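Local coordinates for protein beta-lactamase (Escherichia coli, PDB 6PQ9) that probably hydrolyses beta-lactam antibiotics to substituted beta-amino acids, as a class A extended-spectrum beta-lactamase that confers antibiotic resistance, at residues F72-A77 with I139-V144. The protein carries 1 engineered substitution. Residues are numbered along the deposited sequence; the frame is centred on the assembly and turned at random.
Sequences FHLALA and ILFRFV
Leu74 packs from helix 70-85 against Leu140, Phe141 and Val144 of helix 134-144. Its CG is anti to the backbone N (chi1 174°), which carries both methyls across to the other helix. CD1 lies over one face of the Phe141 ring, 4.0 Å from the ring centroid, in a CH-pi contact. It sits nearer the rim than the middle, with Phe141 CD1 3.7 Å away. The same methyl meets Val144 CG2 at 3.9 Å. The other methyl, CD2, packs on Leu140 CB at 3.9 Å. This is the tight part of the contact, and it is wholly apolar. One turn on, the packing is looser. Val144 CG1 rests 4.0 Å from the backbone Ala77 O, and Ala77 CB is farther from it, at 4.4 Å. Val144 is partly exposed. No hydrogen bond joins the segments; their axes pass 10.0 Å apart at 39°. This is helix-helix packing in the all-helical part of the class A fold. Phe141 also meets Tyr70 edge-to-face. Helix 147-156 touches Phe141 and Val144, helix 121-130 packs on Leu140 and Ala75, and helix 185-196 lies against Phe72, His73 and Leu76.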
loop_
_atom_site.group_PDB
_atom_site.type_symbol
_atom_site.label_atom_id
_atom_site.label_comp_id
_atom_site.label_asym_id
_atom_site.label_seq_id
_atom_site.Cartn_x
_atom_site.Cartn_y
_atom_site.Cartn_z
ATOM N N PHE A 72 0.100 -4.791 1.154
ATOM C CA PHE A 72 0.657 -5.228 -0.124
ATOM C C PHE A 72 1.897 -6.086 0.096
ATOM O O PHE A 72 2.006 -7.195 -0.445
ATOM C CB PHE A 72 0.989 -4.000 -0.982
ATOM C CG PHE A 72 1.796 -4.306 -2.213
ATOM C CD1 PHE A 72 1.230 -5.002 -3.278
ATOM C CD2 PHE A 72 3.123 -3.890 -2.315
ATOM C CE1 PHE A 72 1.983 -5.283 -4.429
ATOM C CE2 PHE A 72 3.874 -4.162 -3.463
ATOM C CZ PHE A 72 3.306 -4.855 -4.516
ATOM N N HIS A 73 2.843 -5.577 0.892
ATOM C CA HIS A 73 4.053 -6.327 1.220
ATOM C C HIS A 73 3.703 -7.675 1.824
ATOM O O HIS A 73 4.286 -8.706 1.467
ATOM C CB HIS A 73 4.916 -5.535 2.206
ATOM C CG HIS A 73 5.226 -4.135 1.772
ATOM N ND1 HIS A 73 4.250 -3.203 1.493
ATOM C CD2 HIS A 73 6.412 -3.497 1.604
ATOM C CE1 HIS A 73 4.817 -2.056 1.158
ATOM N NE2 HIS A 73 6.128 -2.209 1.214
ATOM N N LEU A 74 2.772 -7.673 2.782
ATOM C CA LEU A 74 2.336 -8.917 3.400
ATOM C C LEU A 74 1.725 -9.861 2.367
ATOM O O LEU A 74 1.974 -11.075 2.402
ATOM C CB LEU A 74 1.346 -8.613 4.518
ATOM C CG LEU A 74 0.656 -9.794 5.209
ATOM C CD1 LEU A 74 1.681 -10.704 5.896
ATOM C CD2 LEU A 74 -0.352 -9.250 6.204
ATOM N N ALA A 75 0.945 -9.323 1.421
ATOM C CA ALA A 75 0.332 -10.180 0.408
ATOM C C ALA A 75 1.393 -10.866 -0.458
ATOM O O ALA A 75 1.278 -12.063 -0.755
ATOM C CB ALA A 75 -0.639 -9.374 -0.457
ATOM N N LEU A 76 2.434 -10.125 -0.862
ATOM C CA LEU A 76 3.594 -10.736 -1.519
ATOM C C LEU A 76 4.149 -11.899 -0.704
ATOM O O LEU A 76 4.387 -12.990 -1.232
ATOM C CB LEU A 76 4.698 -9.695 -1.734
ATOM C CG LEU A 76 4.397 -8.523 -2.665
ATOM C CD1 LEU A 76 5.586 -7.592 -2.720
ATOM C CD2 LEU A 76 3.984 -8.988 -4.060
ATOM N N ALA A 77 4.352 -11.684 0.595
ATOM C CA ALA A 77 4.964 -12.723 1.409
ATOM C C ALA A 77 4.083 -13.964 1.484
ATOM O O ALA A 77 4.594 -15.092 1.435
ATOM C CB ALA A 77 5.274 -12.187 2.805
ATOM N N ILE A 139 -4.029 -12.209 10.888
ATOM C CA ILE A 139 -4.133 -13.628 10.561
ATOM C C ILE A 139 -3.033 -14.034 9.581
ATOM O O ILE A 139 -2.340 -15.044 9.774
ATOM C CB ILE A 139 -5.534 -13.942 10.002
ATOM C CG1 ILE A 139 -6.587 -13.848 11.107
ATOM C CG2 ILE A 139 -5.562 -15.315 9.329
ATOM C CD1 ILE A 139 -7.979 -13.611 10.574
ATOM N N LEU A 140 -2.839 -13.237 8.522
ATOM C CA LEU A 140 -1.834 -13.594 7.524
ATOM C C LEU A 140 -0.413 -13.412 8.052
ATOM O O LEU A 140 0.485 -14.152 7.640
ATOM C CB LEU A 140 -2.044 -12.782 6.243
ATOM C CG LEU A 140 -3.354 -13.097 5.511
ATOM C CD1 LEU A 140 -3.562 -12.137 4.354
ATOM C CD2 LEU A 140 -3.401 -14.553 5.034
ATOM N N PHE A 141 -0.175 -12.429 8.931
ATOM C CA PHE A 141 1.151 -12.300 9.537
ATOM C C PHE A 141 1.508 -13.563 10.293
ATOM O O PHE A 141 2.628 -14.077 10.174
ATOM C CB PHE A 141 1.215 -11.101 10.492
ATOM C CG PHE A 141 1.781 -9.843 9.874
ATOM C CD1 PHE A 141 3.005 -9.855 9.204
ATOM C CD2 PHE A 141 1.087 -8.642 9.967
ATOM C CE1 PHE A 141 3.520 -8.683 8.629
ATOM C CE2 PHE A 141 1.591 -7.480 9.397
ATOM C CZ PHE A 141 2.813 -7.501 8.730
ATOM N N ARG A 142 0.556 -14.070 11.086
ATOM C CA ARG A 142 0.737 -15.341 11.777
ATOM C C ARG A 142 1.039 -16.458 10.793
ATOM O O ARG A 142 1.904 -17.305 11.054
ATOM C CB ARG A 142 -0.514 -15.675 12.596
ATOM C CG ARG A 142 -0.566 -14.978 13.945
ATOM C CD ARG A 142 -1.984 -14.779 14.446
ATOM N NE ARG A 142 -2.468 -15.924 15.215
ATOM C CZ ARG A 142 -2.522 -15.974 16.552
ATOM N NH1 ARG A 142 -2.995 -17.063 17.171
ATOM N NH2 ARG A 142 -2.110 -14.934 17.277
ATOM N N PHE A 143 0.355 -16.458 9.641
ATOM C CA PHE A 143 0.530 -17.530 8.662
ATOM C C PHE A 143 1.948 -17.556 8.105
ATOM O O PHE A 143 2.508 -18.633 7.882
ATOM C CB PHE A 143 -0.495 -17.396 7.534
ATOM C CG PHE A 143 -0.385 -18.471 6.483
ATOM C CD1 PHE A 143 -0.609 -19.810 6.807
ATOM C CD2 PHE A 143 -0.058 -18.153 5.172
ATOM C CE1 PHE A 143 -0.510 -20.816 5.839
ATOM C CE2 PHE A 143 0.042 -19.159 4.190
ATOM C CZ PHE A 143 -0.184 -20.496 4.534
ATOM N N VAL A 144 2.549 -16.381 7.872
ATOM C CA VAL A 144 3.885 -16.319 7.287
ATOM C C VAL A 144 4.991 -16.244 8.329
ATOM O O VAL A 144 6.163 -16.107 7.958
ATOM C CB VAL A 144 4.052 -15.119 6.334
ATOM C CG1 VAL A 144 3.140 -15.263 5.139
ATOM C CG2 VAL A 144 3.821 -13.796 7.069
#